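Local structure of acetoacetate decarboxylase (Sphingomonas wittichii, 5UPB) at residues 58-63 and 80-85; 101-106 and 119-124. The protein probably carries out Schiff-base chemistry on small keto acids, as a lyase-class enzyme of the acetoacetate decarboxylase-like family. One frame throughout, in Å; residues are numbered along the deposited sequence.

Contact 1. Residues 58-63 and 80-85; sequences VGAFQS and VYNEAA
Phe61 lays its CB over one face of the Tyr81 ring, displaced toward the rim and 3.5 Å from the ring's centroid, and the tight half of this contact is built around that CH-pi approach. The two aromatic planes are almost parallel, 5° apart, yet slid so far that they barely overlap, with centroids 5.0 Å apart. What lies over Tyr81 is therefore the root of Phe61, its CB and CG, while the rest of the phenyl ring slides out past the CE2-CZ side, CD2 coming nearest the hydroxyl. Tyr81 CG sits between its own backbone N and carbonyl carbon (chi1 68°), which starts the ring off on the Phe61 side. Phe61 CE1 reaches Glu83 CB at 3.8 Å, and a CB at Gly59 would collide with that same CE1.

Behind these side chains runs an antiparallel pairing of strands 53-65 and 80-92, in the strand-rich body of the acetoacetate decarboxylase fold. Gly59 and Glu83 form one hydrogen-bonded pair, Phe61 and Tyr81 the next. In the second, Phe61 N donates to Tyr81 O at 2.7 Å and Tyr81 N back to Phe61 O. Trp23, Ala25 and Met27 of strand 21-34 also pack on Phe61, and Trp109 meets the Tyr81 ring nearly at a right angle.

The end of the opposite face that carries Ala60, Asn82, Gln62 and Val80 is looser, and all but Gln62 are partly exposed; Val58 CG2 and Ala84 CB, 4.1 Å apart on the same face, are buried. Ala60 CB meets Asn82 at OD1 (3.5 Å), the amide nitrogen being bonded to Asp106. Gln62 CG brushes Val80 CG1 at 3.9 Å; beyond it NE2 bonds to Thr64 OG1, and OE1 accepts hydrogen bonds from His132 N and Asn135 ND2 of the second subunit.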
ATOM      1  N   VAL A  58     -10.155  -8.705 -14.329  1.00 30.61           N
ATOM      2  CA  VAL A  58      -9.352  -8.596 -13.122  1.00 24.37           C
ATOM      3  C   VAL A  58      -8.811  -9.983 -12.830  1.00 29.62           C
ATOM      4  O   VAL A  58      -9.577 -10.955 -12.822  1.00 32.66           O
ATOM      5  CB  VAL A  58     -10.171  -8.113 -11.912  1.00 27.22           C
ATOM      6  CG1 VAL A  58      -9.292  -8.105 -10.682  1.00 32.87           C
ATOM      7  CG2 VAL A  58     -10.808  -6.768 -12.209  1.00 29.45           C
ATOM      8  N   GLY A  59      -7.508 -10.088 -12.635  1.00 26.64           N
ATOM      9  CA  GLY A  59      -6.890 -11.378 -12.388  1.00 21.71           C
ATOM     10  C   GLY A  59      -5.840 -11.342 -11.300  1.00 35.27           C
ATOM     11  O   GLY A  59      -5.202 -10.306 -11.022  1.00 27.24           O
ATOM     12  N   ALA A  60      -5.649 -12.508 -10.703  1.00 25.61           N
ATOM     13  CA  ALA A  60      -4.560 -12.780  -9.766  1.00 23.53           C
ATOM     14  C   ALA A  60      -3.569 -13.715 -10.434  1.00 30.20           C
ATOM     15  O   ALA A  60      -3.921 -14.856 -10.787  1.00 28.84           O
ATOM     16  CB  ALA A  60      -5.124 -13.380  -8.466  1.00 25.44           C
ATOM     17  N   PHE A  61      -2.339 -13.228 -10.610  1.00 24.18           N
ATOM     18  CA  PHE A  61      -1.317 -13.878 -11.411  1.00 21.94           C
ATOM     19  C   PHE A  61      -0.162 -14.345 -10.545  1.00 32.25           C
ATOM     20  O   PHE A  61       0.196 -13.724  -9.540  1.00 26.35           O
ATOM     21  CB  PHE A  61      -0.767 -12.936 -12.508  1.00 24.07           C
ATOM     22  CG  PHE A  61      -1.747 -12.574 -13.552  1.00 25.56           C
ATOM     23  CD1 PHE A  61      -2.718 -11.622 -13.303  1.00 24.17           C
ATOM     24  CD2 PHE A  61      -1.735 -13.213 -14.781  1.00 26.26           C
ATOM     25  CE1 PHE A  61      -3.684 -11.306 -14.298  1.00 26.12           C
ATOM     26  CE2 PHE A  61      -2.681 -12.909 -15.745  1.00 29.19           C
ATOM     27  CZ  PHE A  61      -3.654 -11.956 -15.492  1.00 27.04           C
ATOM     28  N   GLN A  62       0.450 -15.426 -10.991  1.00 26.04           N
ATOM     29  CA  GLN A  62       1.641 -15.985 -10.358  1.00 23.98           C
ATOM     30  C   GLN A  62       2.628 -16.355 -11.461  1.00 29.25           C
ATOM     31  O   GLN A  62       2.354 -17.250 -12.284  1.00 27.98           O
ATOM     32  CB  GLN A  62       1.253 -17.186  -9.500  1.00 28.14           C
ATOM     33  CG  GLN A  62       2.364 -17.698  -8.592  1.00 31.63           C
ATOM     34  CD  GLN A  62       3.323 -18.597  -9.332  1.00 35.43           C
ATOM     35  OE1 GLN A  62       2.983 -19.706  -9.740  1.00 30.99           O
ATOM     36  NE2 GLN A  62       4.513 -18.114  -9.545  1.00 33.87           N
ATOM     37  N   SER A  63       3.772 -15.668 -11.512  1.00 26.65           N
ATOM     38  CA  SER A  63       4.745 -15.870 -12.580  1.00 26.33           C
ATOM     39  C   SER A  63       6.052 -16.431 -12.022  1.00 38.87           C
ATOM     40  O   SER A  63       6.398 -16.224 -10.850  1.00 36.08           O
ATOM     41  CB  SER A  63       5.014 -14.570 -13.339  1.00 39.65           C
ATOM     42  OG  SER A  63       5.613 -13.634 -12.464  1.00 39.85           O
ATOM     43  N   VAL A  80       4.117 -12.939  -7.433  1.00 26.57           N
ATOM     44  CA  VAL A  80       2.670 -12.785  -7.557  1.00 22.51           C
ATOM     45  C   VAL A  80       2.352 -11.347  -7.848  1.00 27.33           C
ATOM     46  O   VAL A  80       3.046 -10.431  -7.385  1.00 27.09           O
ATOM     47  CB  VAL A  80       1.898 -13.238  -6.293  1.00 23.62           C
ATOM     48  CG1 VAL A  80       2.007 -14.759  -6.123  1.00 29.65           C
ATOM     49  CG2 VAL A  80       2.427 -12.545  -5.038  1.00 27.99           C
ATOM     50  N   TYR A  81       1.284 -11.153  -8.606  1.00 24.45           N
ATOM     51  CA  TYR A  81       0.765  -9.812  -8.837  1.00 25.88           C
ATOM     52  C   TYR A  81      -0.695  -9.893  -9.238  1.00 25.98           C
ATOM     53  O   TYR A  81      -1.177 -10.925  -9.689  1.00 22.62           O
ATOM     54  CB  TYR A  81       1.571  -9.084  -9.886  1.00 24.80           C
ATOM     55  CG  TYR A  81       1.456  -9.636 -11.291  1.00 23.08           C
ATOM     56  CD1 TYR A  81       2.319 -10.638 -11.733  1.00 27.69           C
ATOM     57  CD2 TYR A  81       0.506  -9.153 -12.183  1.00 31.97           C
ATOM     58  CE1 TYR A  81       2.258 -11.120 -13.036  1.00 27.24           C
ATOM     59  CE2 TYR A  81       0.427  -9.669 -13.500  1.00 29.03           C
ATOM     60  CZ  TYR A  81       1.325 -10.612 -13.910  1.00 24.48           C
ATOM     61  OH  TYR A  81       1.312 -11.133 -15.191  1.00 30.29           O
ATOM     62  N   ASN A  82      -1.388  -8.776  -9.063  1.00 26.23           N
ATOM     63  CA  ASN A  82      -2.746  -8.639  -9.545  1.00 25.86           C
ATOM     64  C   ASN A  82      -2.779  -7.635 -10.676  1.00 27.99           C
ATOM     65  O   ASN A  82      -2.002  -6.670 -10.697  1.00 27.11           O
ATOM     66  CB  ASN A  82      -3.668  -8.193  -8.432  1.00 27.94           C
ATOM     67  CG  ASN A  82      -3.572  -9.089  -7.251  1.00 40.60           C
ATOM     68  OD1 ASN A  82      -3.974 -10.240  -7.324  1.00 30.03           O
ATOM     69  ND2 ASN A  82      -2.887  -8.633  -6.217  1.00 35.76           N
ATOM     70  N   GLU A  83      -3.744  -7.821 -11.559  1.00 23.19           N
ATOM     71  CA  GLU A  83      -3.829  -6.998 -12.751  1.00 23.48           C
ATOM     72  C   GLU A  83      -5.267  -6.827 -13.201  1.00 27.13           C
ATOM     73  O   GLU A  83      -6.079  -7.762 -13.123  1.00 23.97           O
ATOM     74  CB  GLU A  83      -3.012  -7.618 -13.868  1.00 26.15           C
ATOM     75  CG  GLU A  83      -2.985  -6.830 -15.157  1.00 26.15           C
ATOM     76  CD  GLU A  83      -1.959  -7.407 -16.143  1.00 33.81           C
ATOM     77  OE1 GLU A  83      -0.757  -7.117 -15.983  1.00 40.38           O
ATOM     78  OE2 GLU A  83      -2.333  -8.182 -17.047  1.00 36.63           O
ATOM     79  N   ALA A  84      -5.575  -5.602 -13.665  1.00 26.27           N
ATOM     80  CA  ALA A  84      -6.865  -5.308 -14.274  1.00 24.08           C
ATOM     81  C   ALA A  84      -6.630  -4.653 -15.629  1.00 29.36           C
ATOM     82  O   ALA A  84      -5.711  -3.835 -15.803  1.00 26.25           O
ATOM     83  CB  ALA A  84      -7.683  -4.395 -13.362  1.00 28.80           C
ATOM     84  N   ALA A  85      -7.517  -4.930 -16.574  1.00 26.33           N
ATOM     85  CA  ALA A  85      -7.316  -4.395 -17.909  1.00 27.51           C
ATOM     86  C   ALA A  85      -8.625  -4.206 -18.640  1.00 31.32           C
ATOM     87  O   ALA A  85      -9.615  -4.910 -18.401  1.00 33.62           O
ATOM     88  CB  ALA A  85      -6.419  -5.297 -18.741  1.00 31.52           C
TER

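Contact 2. Residues 101-106 and 119-124; sequences AFVWVD and YPKKIG
Val103 and Lys121 run alongside each other on one face, and the lysine can be followed along its length. Its CB is 4.0 Å from Val103 O. CG, anti to its own carbonyl carbon (chi1 -56°), comes up to Val103 CG1 at 3.7 Å. CD touches two methyls, Val103 CG1 and, at 4.0 Å, Val105 CG1; CE still grazes Val103 CG1. With the chain extended beyond CG, NZ is carried past the valines to a salt bridge with Glu83 and a weak hydrogen bond to Ser110. An alanine here would probably leave Glu83 OE1 without its salt-bridge partner and open a gap beside the methyls of Val103 and Val105.

The backbones pair in parallel, their short axes 40° apart; helix 108-116 joins strand 95-105 to strand 121-123 and places Leu111 against Val105, Lys121 and Ile123. Lys122 is gripped at both ends of its peptide frame: its N donates to Val103 O, and its O accepts from Val105 N at 2.9 Å. Gly124 N then donates to Val105 O, while Ile123 CD1 packs on the same oxygen at 3.5 Å. At the other end the pairing frays: Val103 N reaches Pro120 O in a weak, bent bond, beside the classic beta bulge that Ala101 and Phe102 make opposite Leu86.

On the far face Trp104 and Lys122 also run side by side, Trp104 CD1 meeting Lys122 CB at 3.8 Å and Trp104 NE1 lying 4.1 Å from Lys122 CD. Both polar tips go to the carboxylate of Glu227, Trp104 NE1 to OE2 and Lys122 NZ to OE1; NZ also donates to Ala13 O of the third subunit.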
ATOM      1  N   ALA A 101      -5.385  -1.873 -24.163  1.00 34.01           N
ATOM      2  CA  ALA A 101      -5.167  -0.417 -24.148  1.00 34.40           C
ATOM      3  C   ALA A 101      -4.848   0.104 -22.757  1.00 34.01           C
ATOM      4  O   ALA A 101      -3.918   0.893 -22.587  1.00 30.96           O
ATOM      5  CB  ALA A 101      -6.408   0.295 -24.679  1.00 38.90           C
ATOM      6  N   PHE A 102      -5.672  -0.241 -21.768  1.00 29.01           N
ATOM      7  CA  PHE A 102      -5.496   0.235 -20.401  1.00 32.45           C
ATOM      8  C   PHE A 102      -5.295  -0.972 -19.491  1.00 31.74           C
ATOM      9  O   PHE A 102      -6.210  -1.789 -19.345  1.00 28.85           O
ATOM     10  CB  PHE A 102      -6.710   1.027 -19.904  1.00 29.96           C
ATOM     11  CG  PHE A 102      -7.107   2.200 -20.765  1.00 32.69           C
ATOM     12  CD1 PHE A 102      -6.236   2.772 -21.650  1.00 39.65           C
ATOM     13  CD2 PHE A 102      -8.378   2.715 -20.658  1.00 33.25           C
ATOM     14  CE1 PHE A 102      -6.628   3.846 -22.424  1.00 36.80           C
ATOM     15  CE2 PHE A 102      -8.774   3.768 -21.429  1.00 31.32           C
ATOM     16  CZ  PHE A 102      -7.888   4.333 -22.310  1.00 31.12           C
ATOM     17  N   VAL A 103      -4.157  -1.018 -18.808  1.00 25.11           N
ATOM     18  CA  VAL A 103      -3.811  -2.076 -17.866  1.00 25.46           C
ATOM     19  C   VAL A 103      -3.269  -1.439 -16.597  1.00 27.75           C
ATOM     20  O   VAL A 103      -2.448  -0.515 -16.662  1.00 27.74           O
ATOM     21  CB  VAL A 103      -2.759  -3.026 -18.461  1.00 29.15           C
ATOM     22  CG1 VAL A 103      -2.456  -4.198 -17.499  1.00 31.51           C
ATOM     23  CG2 VAL A 103      -3.231  -3.536 -19.812  1.00 32.71           C
ATOM     24  N   TRP A 104      -3.726  -1.936 -15.440  1.00 24.42           N
ATOM     25  CA  TRP A 104      -3.206  -1.546 -14.132  1.00 25.20           C
ATOM     26  C   TRP A 104      -2.747  -2.814 -13.417  1.00 30.47           C
ATOM     27  O   TRP A 104      -3.466  -3.819 -13.413  1.00 28.21           O
ATOM     28  CB  TRP A 104      -4.263  -0.795 -13.284  1.00 25.00           C
ATOM     29  CG  TRP A 104      -4.799   0.483 -13.927  1.00 30.00           C
ATOM     30  CD1 TRP A 104      -4.358   1.778 -13.696  1.00 31.66           C
ATOM     31  CD2 TRP A 104      -5.858   0.590 -14.895  1.00 28.01           C
ATOM     32  NE1 TRP A 104      -5.094   2.661 -14.451  1.00 27.04           N
ATOM     33  CE2 TRP A 104      -6.012   1.960 -15.199  1.00 30.19           C
ATOM     34  CE3 TRP A 104      -6.691  -0.338 -15.529  1.00 26.77           C
ATOM     35  CZ2 TRP A 104      -6.956   2.425 -16.105  1.00 33.06           C
ATOM     36  CZ3 TRP A 104      -7.644   0.130 -16.431  1.00 30.42           C
ATOM     37  CH2 TRP A 104      -7.762   1.516 -16.703  1.00 32.03           C
ATOM     38  N   VAL A 105      -1.538  -2.770 -12.848  1.00 26.95           N
ATOM     39  CA  VAL A 105      -0.916  -3.906 -12.184  1.00 21.13           C
ATOM     40  C   VAL A 105      -0.373  -3.386 -10.862  1.00 29.40           C
ATOM     41  O   VAL A 105      -0.171  -2.176 -10.682  1.00 27.76           O
ATOM     42  CB  VAL A 105       0.183  -4.554 -13.090  1.00 24.97           C
ATOM     43  CG1 VAL A 105       1.385  -3.615 -13.298  1.00 26.14           C
ATOM     44  CG2 VAL A 105       0.665  -5.870 -12.535  1.00 36.55           C
ATOM     45  N   ASP A 106      -0.120  -4.291  -9.916  1.00 26.13           N
ATOM     46  CA  ASP A 106       0.345  -3.812  -8.609  1.00 28.49           C
ATOM     47  C   ASP A 106       1.782  -4.203  -8.283  1.00 25.46           C
ATOM     48  O   ASP A 106       2.176  -4.123  -7.122  1.00 29.14           O
ATOM     49  CB  ASP A 106      -0.590  -4.239  -7.473  1.00 26.42           C
ATOM     50  CG  ASP A 106      -0.735  -5.745  -7.334  1.00 26.76           C
ATOM     51  OD1 ASP A 106       0.009  -6.472  -7.986  1.00 27.76           O
ATOM     52  OD2 ASP A 106      -1.556  -6.183  -6.496  1.00 30.68           O
ATOM     53  N   TYR A 119       2.825  -3.687 -23.761  1.00 30.52           N
ATOM     54  CA  TYR A 119       1.606  -3.651 -22.967  1.00 36.22           C
ATOM     55  C   TYR A 119       1.586  -2.346 -22.194  1.00 34.23           C
ATOM     56  O   TYR A 119       2.448  -2.151 -21.330  1.00 40.32           O
ATOM     57  CB  TYR A 119       1.595  -4.765 -21.957  1.00 46.24           C
ATOM     58  CG  TYR A 119       1.322  -6.156 -22.432  1.00 40.36           C
ATOM     59  CD1 TYR A 119       2.334  -6.914 -23.011  1.00 54.17           C
ATOM     60  CD2 TYR A 119       0.090  -6.766 -22.206  1.00 62.45           C
ATOM     61  CE1 TYR A 119       2.119  -8.223 -23.415  1.00 66.08           C
ATOM     62  CE2 TYR A 119      -0.144  -8.090 -22.612  1.00 66.52           C
ATOM     63  CZ  TYR A 119       0.881  -8.813 -23.207  1.00 74.52           C
ATOM     64  OH  TYR A 119       0.681 -10.122 -23.606  1.00 75.13           O
ATOM     65  N   PRO A 120       0.650  -1.461 -22.421  1.00 30.72           N
ATOM     66  CA  PRO A 120       0.628  -0.212 -21.638  1.00 33.24           C
ATOM     67  C   PRO A 120       0.106  -0.462 -20.234  1.00 33.80           C
ATOM     68  O   PRO A 120      -1.069  -0.800 -20.060  1.00 39.23           O
ATOM     69  CB  PRO A 120      -0.322   0.690 -22.442  1.00 34.90           C
ATOM     70  CG  PRO A 120      -0.513   0.027 -23.753  1.00 43.22           C
ATOM     71  CD  PRO A 120      -0.358  -1.445 -23.486  1.00 32.54           C
ATOM     72  N   LYS A 121       0.987  -0.324 -19.218  1.00 33.37           N
ATOM     73  CA  LYS A 121       0.596  -0.598 -17.832  1.00 28.27           C
ATOM     74  C   LYS A 121       0.911   0.575 -16.895  1.00 30.53           C
ATOM     75  O   LYS A 121       1.973   1.192 -16.982  1.00 30.55           O
ATOM     76  CB  LYS A 121       1.299  -1.855 -17.263  1.00 29.09           C
ATOM     77  CG  LYS A 121       1.092  -3.150 -18.080  1.00 26.94           C
ATOM     78  CD  LYS A 121       1.465  -4.359 -17.249  1.00 26.93           C
ATOM     79  CE  LYS A 121       1.292  -5.669 -18.076  1.00 28.30           C
ATOM     80  NZ  LYS A 121       1.539  -6.843 -17.196  1.00 30.34           N
ATOM     81  N   LYS A 122       0.002   0.821 -15.960  1.00 27.75           N
ATOM     82  CA  LYS A 122       0.216   1.704 -14.819  1.00 29.56           C
ATOM     83  C   LYS A 122       0.150   0.870 -13.540  1.00 26.32           C
ATOM     84  O   LYS A 122      -0.234  -0.318 -13.555  1.00 25.80           O
ATOM     85  CB  LYS A 122      -0.848   2.796 -14.789  1.00 29.28           C
ATOM     86  CG  LYS A 122      -0.800   3.745 -16.005  1.00 30.26           C
ATOM     87  CD  LYS A 122      -1.924   4.800 -15.907  1.00 28.07           C
ATOM     88  CE  LYS A 122      -1.893   5.730 -17.047  1.00 33.07           C
ATOM     89  NZ  LYS A 122      -3.102   6.649 -17.032  1.00 34.81           N
ATOM     90  N   ILE A 123       0.524   1.496 -12.424  1.00 26.68           N
ATOM     91  CA  ILE A 123       0.397   0.870 -11.120  1.00 24.28           C
ATOM     92  C   ILE A 123      -0.941   1.260 -10.523  1.00 34.09           C
ATOM     93  O   ILE A 123      -1.277   2.451 -10.431  1.00 29.97           O
ATOM     94  CB  ILE A 123       1.513   1.293 -10.162  1.00 24.06           C
ATOM     95  CG1 ILE A 123       2.881   0.808 -10.629  1.00 27.38           C
ATOM     96  CG2 ILE A 123       1.142   0.774  -8.722  1.00 27.78           C
ATOM     97  CD1 ILE A 123       3.025  -0.727 -10.589  1.00 27.62           C
ATOM     98  N   GLY A 124      -1.684   0.261 -10.058  1.00 30.93           N
ATOM     99  CA  GLY A 124      -2.892   0.508  -9.300  1.00 32.34           C
ATOM    100  C   GLY A 124      -2.990  -0.453  -8.137  1.00 29.16           C
ATOM    101  O   GLY A 124      -2.106  -1.268  -7.909  1.00 29.03           O
TER

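In the fold
Contact 1 and contact 2 sit side by side, their centres 11 Å apart, because strands 80-92 and 95-105 follow each other in the chain and pair in the sheet. Ala84 O and Trp104 N, 2.8 Å apart, make a probable backbone hydrogen bond across that seam, and Val105 CG2 packs 3.3 Å from Tyr81 CD2. A salt bridge also ties them: Glu83 OE1 of contact 1 meets Lys121 NZ of contact 2 at 2.6 Å. Acetoacetate decarboxylases work through a Schiff-base lysine that has a second lysine next to it in sequence, and the adjacent Lys121 and Lys122 are consistent with that pair, which would put contact 2 at the active site.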